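Local coordinates for ethylbenzene dehydrogenase alpha-subunit (Aromatoleum aromaticum, PDB 2IVF), which is a molybdopterin oxidoreductase subunit that carries an iron-sulfur cluster and a molybdenum atom together with two molybdopterin guanine dinucleotide-type ligands, at residues A[224-232]-A[455-463]; A[813-824]-A[942-952]. All coordinates share one frame; numbering follows the deposited sequence.

Interaction 1: residues A[224-232]-A[455-463]; sequences TYMGAFHTF and DLMERSLFL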
loop_
_atom_site.group_PDB
_atom_site.type_symbol
_atom_site.label_atom_id
_atom_site.label_comp_id
_atom_site.label_asym_id
_atom_site.label_seq_id
_atom_site.Cartn_x
_atom_site.Cartn_y
_atom_site.Cartn_z
ATOM N N THR A 224 11.340 -0.270 16.711
ATOM C CA THR A 224 12.547 -0.115 17.475
ATOM C C THR A 224 13.526 -1.190 17.030
ATOM O O THR A 224 13.126 -2.154 16.396
ATOM C CB THR A 224 12.286 -0.319 18.930
ATOM O OG1 THR A 224 13.457 0.070 19.624
ATOM C CG2 THR A 224 12.027 -1.777 19.176
ATOM N N TYR A 225 14.803 -1.018 17.327
ATOM C CA TYR A 225 15.784 -2.078 17.061
ATOM C C TYR A 225 16.574 -2.263 18.313
ATOM O O TYR A 225 17.655 -1.693 18.510
ATOM C CB TYR A 225 16.661 -1.704 15.894
ATOM C CG TYR A 225 15.915 -1.520 14.597
ATOM C CD1 TYR A 225 15.458 -2.612 13.863
ATOM C CD2 TYR A 225 15.718 -0.260 14.075
ATOM C CE1 TYR A 225 14.816 -2.432 12.657
ATOM C CE2 TYR A 225 15.074 -0.072 12.870
ATOM C CZ TYR A 225 14.595 -1.149 12.174
ATOM O OH TYR A 225 13.961 -0.930 10.964
ATOM N N MET A 226 15.994 -3.029 19.209
ATOM C CA MET A 226 16.574 -3.162 20.563
ATOM C C MET A 226 17.897 -3.907 20.542
ATOM O O MET A 226 18.746 -3.711 21.414
ATOM C CB MET A 226 15.569 -3.801 21.497
ATOM C CG MET A 226 14.396 -2.860 21.807
ATOM S SD MET A 226 14.972 -1.491 22.819
ATOM C CE MET A 226 15.044 -2.258 24.444
ATOM N N GLY A 227 18.094 -4.741 19.521
ATOM C CA GLY A 227 19.332 -5.459 19.353
ATOM C C GLY A 227 20.452 -4.528 18.902
ATOM O O GLY A 227 21.602 -4.659 19.297
ATOM N N ALA A 228 20.102 -3.583 18.057
ATOM C CA ALA A 228 21.037 -2.537 17.699
ATOM C C ALA A 228 21.320 -1.708 18.950
ATOM O O ALA A 228 22.470 -1.401 19.283
ATOM C CB ALA A 228 20.423 -1.651 16.580
ATOM N N PHE A 229 20.247 -1.354 19.661
ATOM C CA PHE A 229 20.370 -0.495 20.853
ATOM C C PHE A 229 21.331 -1.154 21.805
ATOM O O PHE A 229 22.165 -0.522 22.402
ATOM C CB PHE A 229 18.984 -0.354 21.505
ATOM C CG PHE A 229 18.830 0.839 22.408
ATOM C CD1 PHE A 229 19.151 2.112 21.977
ATOM C CD2 PHE A 229 18.274 0.691 23.653
ATOM C CE1 PHE A 229 18.982 3.195 22.815
ATOM C CE2 PHE A 229 18.099 1.787 24.524
ATOM C CZ PHE A 229 18.428 3.033 24.083
ATOM N N HIS A 230 21.211 -2.464 21.959
ATOM C CA HIS A 230 22.006 -3.158 22.940
ATOM C C HIS A 230 23.430 -3.496 22.489
ATOM O O HIS A 230 24.308 -3.597 23.315
ATOM C CB HIS A 230 21.250 -4.360 23.463
ATOM C CG HIS A 230 20.076 -3.954 24.305
ATOM N ND1 HIS A 230 19.059 -4.813 24.626
ATOM C CD2 HIS A 230 19.732 -2.742 24.837
ATOM C CE1 HIS A 230 18.149 -4.168 25.344
ATOM N NE2 HIS A 230 18.535 -2.910 25.489
ATOM N N THR A 231 23.629 -3.579 21.191
ATOM C CA THR A 231 24.942 -3.891 20.590
ATOM C C THR A 231 25.774 -2.626 20.426
ATOM O O THR A 231 26.940 -2.565 20.861
ATOM C CB THR A 231 24.751 -4.560 19.232
ATOM O OG1 THR A 231 23.975 -5.765 19.399
ATOM C CG2 THR A 231 26.089 -4.892 18.572
ATOM N N PHE A 232 25.156 -1.599 19.850
ATOM C CA PHE A 232 25.839 -0.363 19.520
ATOM C C PHE A 232 25.561 0.794 20.498
ATOM O O PHE A 232 26.232 1.845 20.443
ATOM C CB PHE A 232 25.430 0.068 18.130
ATOM C CG PHE A 232 25.599 -1.001 17.075
ATOM C CD1 PHE A 232 26.861 -1.458 16.724
ATOM C CD2 PHE A 232 24.491 -1.520 16.407
ATOM C CE1 PHE A 232 27.016 -2.401 15.728
ATOM C CE2 PHE A 232 24.646 -2.471 15.398
ATOM C CZ PHE A 232 25.914 -2.903 15.079
ATOM N N ASP A 455 15.331 -8.775 19.507
ATOM C CA ASP A 455 16.642 -8.288 19.939
ATOM C C ASP A 455 17.685 -9.355 19.673
ATOM O O ASP A 455 18.722 -9.048 19.110
ATOM C CB ASP A 455 16.667 -7.829 21.424
ATOM C CG ASP A 455 16.221 -8.874 22.392
ATOM O OD1 ASP A 455 15.551 -9.866 22.013
ATOM O OD2 ASP A 455 16.488 -8.641 23.591
ATOM N N LEU A 456 17.386 -10.611 20.023
ATOM C CA LEU A 456 18.302 -11.724 19.743
ATOM C C LEU A 456 18.539 -11.945 18.298
ATOM O O LEU A 456 19.660 -12.219 17.891
ATOM C CB LEU A 456 17.804 -13.028 20.336
ATOM C CG LEU A 456 17.945 -13.103 21.858
ATOM C CD1 LEU A 456 17.271 -14.406 22.356
ATOM C CD2 LEU A 456 19.418 -13.026 22.364
ATOM N N MET A 457 17.464 -11.852 17.515
ATOM C CA MET A 457 17.560 -11.965 16.071
ATOM C C MET A 457 18.438 -10.900 15.461
ATOM O O MET A 457 19.221 -11.172 14.546
ATOM C CB MET A 457 16.141 -11.858 15.492
ATOM C CG MET A 457 15.206 -13.010 15.956
ATOM S SD MET A 457 13.400 -12.746 15.690
ATOM C CE MET A 457 13.290 -12.254 13.979
ATOM N N GLU A 458 18.259 -9.659 15.933
ATOM C CA GLU A 458 19.082 -8.535 15.507
ATOM C C GLU A 458 20.525 -8.666 16.002
ATOM O O GLU A 458 21.434 -8.452 15.242
ATOM C CB GLU A 458 18.503 -7.198 16.020
ATOM C CG GLU A 458 17.220 -6.792 15.316
ATOM C CD GLU A 458 16.406 -5.781 16.120
ATOM O OE1 GLU A 458 17.049 -5.002 16.841
ATOM O OE2 GLU A 458 15.149 -5.773 16.020
ATOM N N ARG A 459 20.749 -8.971 17.275
ATOM C CA ARG A 459 22.124 -9.134 17.734
ATOM C C ARG A 459 22.890 -10.156 16.883
ATOM O O ARG A 459 24.080 -10.004 16.585
ATOM C CB ARG A 459 22.123 -9.530 19.201
ATOM C CG ARG A 459 21.658 -8.429 20.075
ATOM C CD ARG A 459 21.483 -8.929 21.511
ATOM N NE ARG A 459 22.751 -9.370 22.101
ATOM C CZ ARG A 459 22.862 -10.196 23.118
ATOM N NH1 ARG A 459 21.785 -10.694 23.695
ATOM N NH2 ARG A 459 24.051 -10.501 23.576
ATOM N N SER A 460 22.194 -11.204 16.472
ATOM C CA SER A 460 22.828 -12.280 15.737
ATOM C C SER A 460 23.186 -11.800 14.343
ATOM O O SER A 460 24.257 -12.096 13.840
ATOM C CB SER A 460 21.910 -13.504 15.700
ATOM O OG SER A 460 21.611 -13.952 16.978
ATOM N N LEU A 461 22.293 -11.038 13.719
ATOM C CA LEU A 461 22.602 -10.425 12.409
ATOM C C LEU A 461 23.777 -9.469 12.550
ATOM O O LEU A 461 24.723 -9.520 11.771
ATOM C CB LEU A 461 21.377 -9.683 11.840
ATOM C CG LEU A 461 21.478 -8.972 10.476
ATOM C CD1 LEU A 461 20.048 -8.823 9.822
ATOM C CD2 LEU A 461 22.150 -7.589 10.614
ATOM N N PHE A 462 23.779 -8.615 13.569
ATOM C CA PHE A 462 24.938 -7.743 13.751
ATOM C C PHE A 462 26.247 -8.457 14.019
ATOM O O PHE A 462 27.311 -7.963 13.634
ATOM C CB PHE A 462 24.633 -6.676 14.808
ATOM C CG PHE A 462 23.562 -5.751 14.379
ATOM C CD1 PHE A 462 23.656 -5.155 13.148
ATOM C CD2 PHE A 462 22.452 -5.481 15.164
ATOM C CE1 PHE A 462 22.652 -4.281 12.672
ATOM C CE2 PHE A 462 21.461 -4.602 14.684
ATOM C CZ PHE A 462 21.556 -4.042 13.436
ATOM N N LEU A 463 26.196 -9.636 14.632
ATOM C CA LEU A 463 27.399 -10.434 14.852
ATOM C C LEU A 463 27.974 -10.884 13.525
ATOM O O LEU A 463 29.156 -10.792 13.310
ATOM C CB LEU A 463 27.099 -11.634 15.778
ATOM C CG LEU A 463 28.266 -12.599 15.967
ATOM C CD1 LEU A 463 29.501 -11.860 16.573
ATOM C CD2 LEU A 463 27.830 -13.810 16.832
HETATM O O HOH W 1 13.884 -4.825 18.096
HETATM O O HOH W 2 24.699 -7.608 21.411
#

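Interaction 2: residues A[813-824]-A[942-952]; sequences QFYLDHDWYLEA and PLHLAGGYEQF. With GOL (glycerol), chain H.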
loop_
_atom_site.group_PDB
_atom_site.type_symbol
_atom_site.label_atom_id
_atom_site.label_comp_id
_atom_site.label_asym_id
_atom_site.label_seq_id
_atom_site.Cartn_x
_atom_site.Cartn_y
_atom_site.Cartn_z
ATOM N N GLN A 813 28.951 -4.402 21.038
ATOM C CA GLN A 813 29.064 -5.294 22.169
ATOM C C GLN A 813 28.114 -6.459 22.042
ATOM O O GLN A 813 26.922 -6.289 22.141
ATOM C CB GLN A 813 28.773 -4.536 23.435
ATOM C CG GLN A 813 29.008 -5.367 24.646
ATOM C CD GLN A 813 28.854 -4.613 25.924
ATOM O OE1 GLN A 813 29.040 -3.395 25.953
ATOM N NE2 GLN A 813 28.538 -5.329 27.002
ATOM N N PHE A 814 28.674 -7.633 21.767
ATOM C CA PHE A 814 27.906 -8.862 21.665
ATOM C C PHE A 814 27.738 -9.646 22.933
ATOM O O PHE A 814 26.840 -10.479 22.982
ATOM C CB PHE A 814 28.492 -9.704 20.572
ATOM C CG PHE A 814 28.439 -9.001 19.273
ATOM C CD1 PHE A 814 27.265 -8.973 18.559
ATOM C CD2 PHE A 814 29.499 -8.253 18.841
ATOM C CE1 PHE A 814 27.156 -8.258 17.410
ATOM C CE2 PHE A 814 29.392 -7.533 17.680
ATOM C CZ PHE A 814 28.215 -7.551 16.957
ATOM N N TYR A 815 28.576 -9.373 23.932
ATOM C CA TYR A 815 28.451 -10.010 25.243
ATOM C C TYR A 815 27.826 -9.056 26.266
ATOM O O TYR A 815 28.441 -8.049 26.634
ATOM C CB TYR A 815 29.811 -10.535 25.669
ATOM C CG TYR A 815 29.793 -11.425 26.882
ATOM C CD1 TYR A 815 29.106 -12.629 26.879
ATOM C CD2 TYR A 815 30.474 -11.079 28.019
ATOM C CE1 TYR A 815 29.086 -13.454 28.023
ATOM C CE2 TYR A 815 30.453 -11.885 29.140
ATOM C CZ TYR A 815 29.775 -13.073 29.137
ATOM O OH TYR A 815 29.783 -13.890 30.266
ATOM N N LEU A 816 26.602 -9.352 26.713
ATOM C CA LEU A 816 25.927 -8.513 27.733
ATOM C C LEU A 816 26.019 -9.246 29.050
ATOM O O LEU A 816 25.315 -10.223 29.279
ATOM C CB LEU A 816 24.484 -8.212 27.363
ATOM C CG LEU A 816 24.347 -7.601 25.958
ATOM C CD1 LEU A 816 22.874 -7.518 25.514
ATOM C CD2 LEU A 816 24.977 -6.211 25.879
ATOM N N ASP A 817 26.926 -8.786 29.892
ATOM C CA ASP A 817 27.290 -9.535 31.119
ATOM C C ASP A 817 26.510 -9.108 32.363
ATOM O O ASP A 817 26.917 -9.380 33.476
ATOM C CB ASP A 817 28.801 -9.544 31.319
ATOM C CG ASP A 817 29.356 -8.224 31.850
ATOM O OD1 ASP A 817 28.755 -7.143 31.592
ATOM O OD2 ASP A 817 30.388 -8.273 32.538
ATOM N N HIS A 818 25.373 -8.468 32.124
ATOM C CA HIS A 818 24.401 -8.067 33.126
ATOM C C HIS A 818 23.765 -9.343 33.664
ATOM O O HIS A 818 23.435 -10.250 32.906
ATOM C CB HIS A 818 23.368 -7.174 32.407
ATOM C CG HIS A 818 22.327 -6.567 33.289
ATOM N ND1 HIS A 818 21.307 -7.300 33.863
ATOM C CD2 HIS A 818 22.110 -5.277 33.649
ATOM C CE1 HIS A 818 20.538 -6.494 34.580
ATOM N NE2 HIS A 818 21.004 -5.259 34.468
ATOM N N ASP A 819 23.565 -9.392 34.978
ATOM C CA ASP A 819 23.015 -10.577 35.672
ATOM C C ASP A 819 21.761 -11.162 35.059
ATOM O O ASP A 819 21.651 -12.376 34.923
ATOM C CB ASP A 819 22.754 -10.245 37.147
ATOM C CG ASP A 819 24.042 -10.021 37.929
ATOM O OD1 ASP A 819 25.114 -10.495 37.484
ATOM O OD2 ASP A 819 23.971 -9.396 39.014
ATOM N N TRP A 820 20.825 -10.308 34.667
ATOM C CA TRP A 820 19.585 -10.788 34.064
ATOM C C TRP A 820 19.852 -11.545 32.772
ATOM O O TRP A 820 19.226 -12.579 32.494
ATOM C CB TRP A 820 18.648 -9.632 33.756
ATOM C CG TRP A 820 17.996 -8.998 34.956
ATOM C CD1 TRP A 820 18.420 -8.987 36.218
ATOM C CD2 TRP A 820 16.848 -8.154 34.901
ATOM N NE1 TRP A 820 17.559 -8.243 37.005
ATOM C CE2 TRP A 820 16.590 -7.711 36.199
ATOM C CE3 TRP A 820 16.004 -7.755 33.870
ATOM C CZ2 TRP A 820 15.501 -6.895 36.502
ATOM C CZ3 TRP A 820 14.934 -6.939 34.165
ATOM C CH2 TRP A 820 14.699 -6.513 35.463
ATOM N N TYR A 821 20.731 -11.002 31.938
ATOM C CA TYR A 821 21.108 -11.658 30.684
ATOM C C TYR A 821 21.899 -12.950 30.846
ATOM O O TYR A 821 21.621 -13.962 30.187
ATOM C CB TYR A 821 21.848 -10.678 29.761
ATOM C CG TYR A 821 20.884 -9.705 29.126
ATOM C CD1 TYR A 821 20.265 -8.716 29.888
ATOM C CD2 TYR A 821 20.571 -9.790 27.769
ATOM C CE1 TYR A 821 19.380 -7.845 29.323
ATOM C CE2 TYR A 821 19.705 -8.940 27.217
ATOM C CZ TYR A 821 19.103 -7.978 27.975
ATOM O OH TYR A 821 18.234 -7.147 27.376
ATOM N N LEU A 822 22.858 -12.923 31.756
ATOM C CA LEU A 822 23.585 -14.099 32.141
ATOM C C LEU A 822 22.596 -15.220 32.562
ATOM O O LEU A 822 22.643 -16.335 32.027
ATOM C CB LEU A 822 24.536 -13.735 33.289
ATOM C CG LEU A 822 25.823 -12.966 32.958
ATOM C CD1 LEU A 822 26.645 -12.664 34.256
ATOM C CD2 LEU A 822 26.649 -13.798 31.996
ATOM N N GLU A 823 21.690 -14.914 33.496
ATOM C CA GLU A 823 20.758 -15.920 34.030
ATOM C C GLU A 823 19.732 -16.400 32.979
ATOM O O GLU A 823 19.357 -17.559 32.994
ATOM C CB GLU A 823 20.035 -15.391 35.272
ATOM C CG GLU A 823 20.935 -15.415 36.514
ATOM C CD GLU A 823 20.289 -14.926 37.808
ATOM O OE1 GLU A 823 19.066 -14.596 37.826
ATOM O OE2 GLU A 823 21.039 -14.886 38.826
ATOM N N ALA A 824 19.280 -15.491 32.116
ATOM C CA ALA A 824 18.290 -15.759 31.045
ATOM C C ALA A 824 18.870 -16.531 29.879
ATOM O O ALA A 824 18.115 -16.943 28.994
ATOM C CB ALA A 824 17.725 -14.456 30.475
ATOM N N PRO A 942 10.551 -9.146 29.249
ATOM C CA PRO A 942 10.904 -8.658 30.576
ATOM C C PRO A 942 12.351 -8.168 30.737
ATOM O O PRO A 942 12.599 -7.312 31.583
ATOM C CB PRO A 942 10.676 -9.877 31.470
ATOM C CG PRO A 942 9.720 -10.657 30.792
ATOM C CD PRO A 942 10.065 -10.525 29.317
ATOM N N LEU A 943 13.286 -8.707 29.927
ATOM C CA LEU A 943 14.698 -8.330 30.038
ATOM C C LEU A 943 14.858 -6.859 29.659
ATOM O O LEU A 943 15.812 -6.210 30.067
ATOM C CB LEU A 943 15.583 -9.188 29.130
ATOM C CG LEU A 943 15.709 -10.662 29.518
ATOM C CD1 LEU A 943 16.723 -11.318 28.560
ATOM C CD2 LEU A 943 16.109 -10.774 30.956
ATOM N N HIS A 944 13.890 -6.320 28.938
ATOM C CA HIS A 944 13.919 -4.903 28.604
ATOM C C HIS A 944 13.471 -3.943 29.690
ATOM O O HIS A 944 13.425 -2.754 29.452
ATOM C CB HIS A 944 13.216 -4.653 27.291
ATOM C CG HIS A 944 13.810 -5.418 26.162
ATOM N ND1 HIS A 944 13.350 -5.295 24.865
ATOM C CD2 HIS A 944 14.880 -6.249 26.106
ATOM C CE1 HIS A 944 14.041 -6.106 24.079
ATOM N NE2 HIS A 944 15.003 -6.665 24.798
ATOM N N LEU A 945 13.252 -4.467 30.906
ATOM C CA LEU A 945 13.095 -3.673 32.106
ATOM C C LEU A 945 14.461 -3.448 32.739
ATOM O O LEU A 945 14.581 -2.697 33.682
ATOM C CB LEU A 945 12.168 -4.396 33.081
ATOM C CG LEU A 945 10.691 -4.437 32.634
ATOM C CD1 LEU A 945 9.937 -5.566 33.326
ATOM C CD2 LEU A 945 10.019 -3.067 32.878
ATOM N N ALA A 946 15.506 -4.076 32.204
ATOM C CA ALA A 946 16.807 -4.037 32.856
ATOM C C ALA A 946 17.386 -2.639 32.869
ATOM O O ALA A 946 17.245 -1.911 31.921
ATOM C CB ALA A 946 17.791 -5.000 32.187
ATOM N N GLY A 947 18.071 -2.301 33.954
ATOM C CA GLY A 947 18.891 -1.109 34.008
ATOM C C GLY A 947 20.264 -1.490 34.539
ATOM O O GLY A 947 20.675 -2.649 34.458
ATOM N N GLY A 948 20.979 -0.512 35.074
ATOM C CA GLY A 948 22.298 -0.750 35.666
ATOM C C GLY A 948 23.301 -1.207 34.630
ATOM O O GLY A 948 24.165 -2.031 34.918
ATOM N N TYR A 949 23.157 -0.707 33.402
ATOM C CA TYR A 949 24.086 -1.017 32.334
ATOM C C TYR A 949 24.003 0.108 31.316
ATOM O O TYR A 949 22.923 0.520 30.919
ATOM C CB TYR A 949 23.674 -2.315 31.649
ATOM C CG TYR A 949 24.771 -3.197 31.144
ATOM C CD1 TYR A 949 25.659 -3.771 32.025
ATOM C CD2 TYR A 949 24.873 -3.514 29.783
ATOM C CE1 TYR A 949 26.628 -4.600 31.599
ATOM C CE2 TYR A 949 25.850 -4.372 29.333
ATOM C CZ TYR A 949 26.736 -4.902 30.261
ATOM O OH TYR A 949 27.705 -5.752 29.904
ATOM N N GLU A 950 25.142 0.563 30.843
ATOM C CA GLU A 950 25.169 1.737 29.986
ATOM C C GLU A 950 24.092 1.749 28.918
ATOM O O GLU A 950 23.313 2.717 28.798
ATOM C CB GLU A 950 26.544 1.863 29.336
ATOM C CG GLU A 950 26.675 3.180 28.638
ATOM C CD GLU A 950 28.024 3.818 28.763
ATOM O OE1 GLU A 950 28.866 3.364 29.586
ATOM O OE2 GLU A 950 28.224 4.806 28.024
ATOM N N GLN A 951 24.038 0.691 28.129
ATOM C CA GLN A 951 23.140 0.686 26.973
ATOM C C GLN A 951 21.724 0.198 27.290
ATOM O O GLN A 951 20.889 0.109 26.409
ATOM C CB GLN A 951 23.707 -0.137 25.830
ATOM C CG GLN A 951 23.997 -1.612 26.130
ATOM C CD GLN A 951 25.472 -1.830 26.278
ATOM O OE1 GLN A 951 26.100 -1.202 27.132
ATOM N NE2 GLN A 951 26.047 -2.700 25.454
ATOM N N PHE A 952 21.479 -0.153 28.543
ATOM C CA PHE A 952 20.138 -0.506 29.011
ATOM C C PHE A 952 19.510 0.743 29.603
ATOM O O PHE A 952 19.824 1.136 30.732
ATOM C CB PHE A 952 20.205 -1.637 30.035
ATOM C CG PHE A 952 20.720 -2.968 29.478
ATOM C CD1 PHE A 952 20.923 -3.175 28.128
ATOM C CD2 PHE A 952 20.962 -4.022 30.348
ATOM C CE1 PHE A 952 21.394 -4.395 27.659
ATOM C CE2 PHE A 952 21.445 -5.243 29.890
ATOM C CZ PHE A 952 21.655 -5.432 28.557
HETATM C C1 GOL H . 16.716 -3.464 28.659
HETATM O O1 GOL H . 17.754 -4.446 28.486
HETATM C C2 GOL H . 16.976 -1.962 28.574
HETATM O O2 GOL H . 16.998 -1.383 27.280
HETATM C C3 GOL H . 15.958 -1.155 29.387
HETATM O O3 GOL H . 15.150 -0.217 28.669
#

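Interaction 1: residues A[224-232]-A[455-463]
E458 reaches from helix 455-463 to the first turn of helix 226-232, its chain extended beyond CG (chi2 160°) to carry the carboxylate there. Its OE1 accepts the one direct hydrogen bond of the contact, from G227 N at 2.9 Å. The amide comes from above the carboxylate plane and the bond is bent at the hydrogen. The other oxygen, OE2, lies at the edge of the Y225 ring and is held by S448 and by a water. That water also accepts from M226 N, so both of the first two helix amides are served, directly or indirectly, by one carboxylate. A second water bridges T231 OG1 and R459 NE, while NH2 of R459 bonds F814 O. T231 OG1 also donates to the carbonyl of its own helix, G227 O, at 2.6 Å, arriving on the face opposite to T231 N.

The helices are closest at G227, whose CA lies 3.6 Å from D455 O. With no side chain at 227, the helix axes approach to 7.6 Å and cross at -54°.

The apolar part centres on F462. F232 turns its edge to the ring face in a T-shaped pair, with CE2 over the ring centre and the planes 71° apart. F462 CE2 also meets A228 CB at 3.7 Å.

The contact is buried within the molybdopterin oxidoreductase region. Helix 454-467 packs beyond it through S460 and L461 on helix 303-316, and through L461 and F462 on I444 of strand 440-444, an outermost strand of a parallel four-stranded sheet, while M457 touches the MGD ligand.

Interaction 2: residues A[813-824]-A[942-952]
Y949 OH donates to D817 OD1; the 2.4 Å between them is shorter than a hydrogen bond normally is, so that length is doubtful. The carboxylate oxygen lies in the plane of the phenol ring, at its edge. The same hydroxyl accepts a weak bond from Q813 NE2, whose straighter bond goes to Y815 O at 2.7 Å within its own segment. Q813 stretches out straight, its CG pointing opposite its backbone N (chi1 -174°), and carries its amide to Y949 and Q951. Q951 NE2 donates to Q813 OE1 at 3.1 Å, nearly straight at the hydrogen but from above the carbonyl plane, and also bonds H230 O of helix 226-232. T809 OG1 is a further partner of Q813 OE1, and Q951 OE1 is held by H808 N.

H818 uses both ring nitrogens. NE2 donates to G947 O at 2.6 Å, nearly along the C=O axis though bent at the hydrogen (132°), while ND1 accepts from W820 N and caps helix 819-824.

Apolar groups surround these bonds. H818 CB sits over a face of Y949, and the imidazole edge is turned toward that face in an offset T-shaped pair. The Y821 ring is sandwiched between L943 CD1 and F952 CZ; it runs near-parallel to F952 but slid aside, with CE1 3.4 Å from F952 CE2. Its hydroxyl shares a hydrogen bond with O1 of a glycerol, probably from the crystallisation liquor, which donates to L943 O.

NE2 donating while ND1 accepts is consistent with a neutral H818 carrying its proton on NE2. The tyrosine, histidine and amide bonds thus join the 942-952 loop to the chain leading into helix 819-824, beside the aromatic cluster of H818, Y821, Y949 and F952.

How the interactions relate
Interaction 1 closes before interaction 2 opens along the chain, yet their centres lie about 13 Å apart, on the same side of the chain's centre, and they touch directly. Segment 813-824 reaches the helix pair of interaction 1 through Q813, whose N probably donates a hydrogen bond to T231 O of helix 226-232 (2.7 Å), and through F814, which packs on F462 and L463. Segment 942-952 reaches it through H944, its NE2 similarly joined to D455 OD2 of helix 454-467 (2.8 Å). The two contacts therefore form one continuous buried region, linking helices of the molybdopterin oxidoreductase region to segments far later in the sequence, the last of them the loop between strands 915-917 and 969-975.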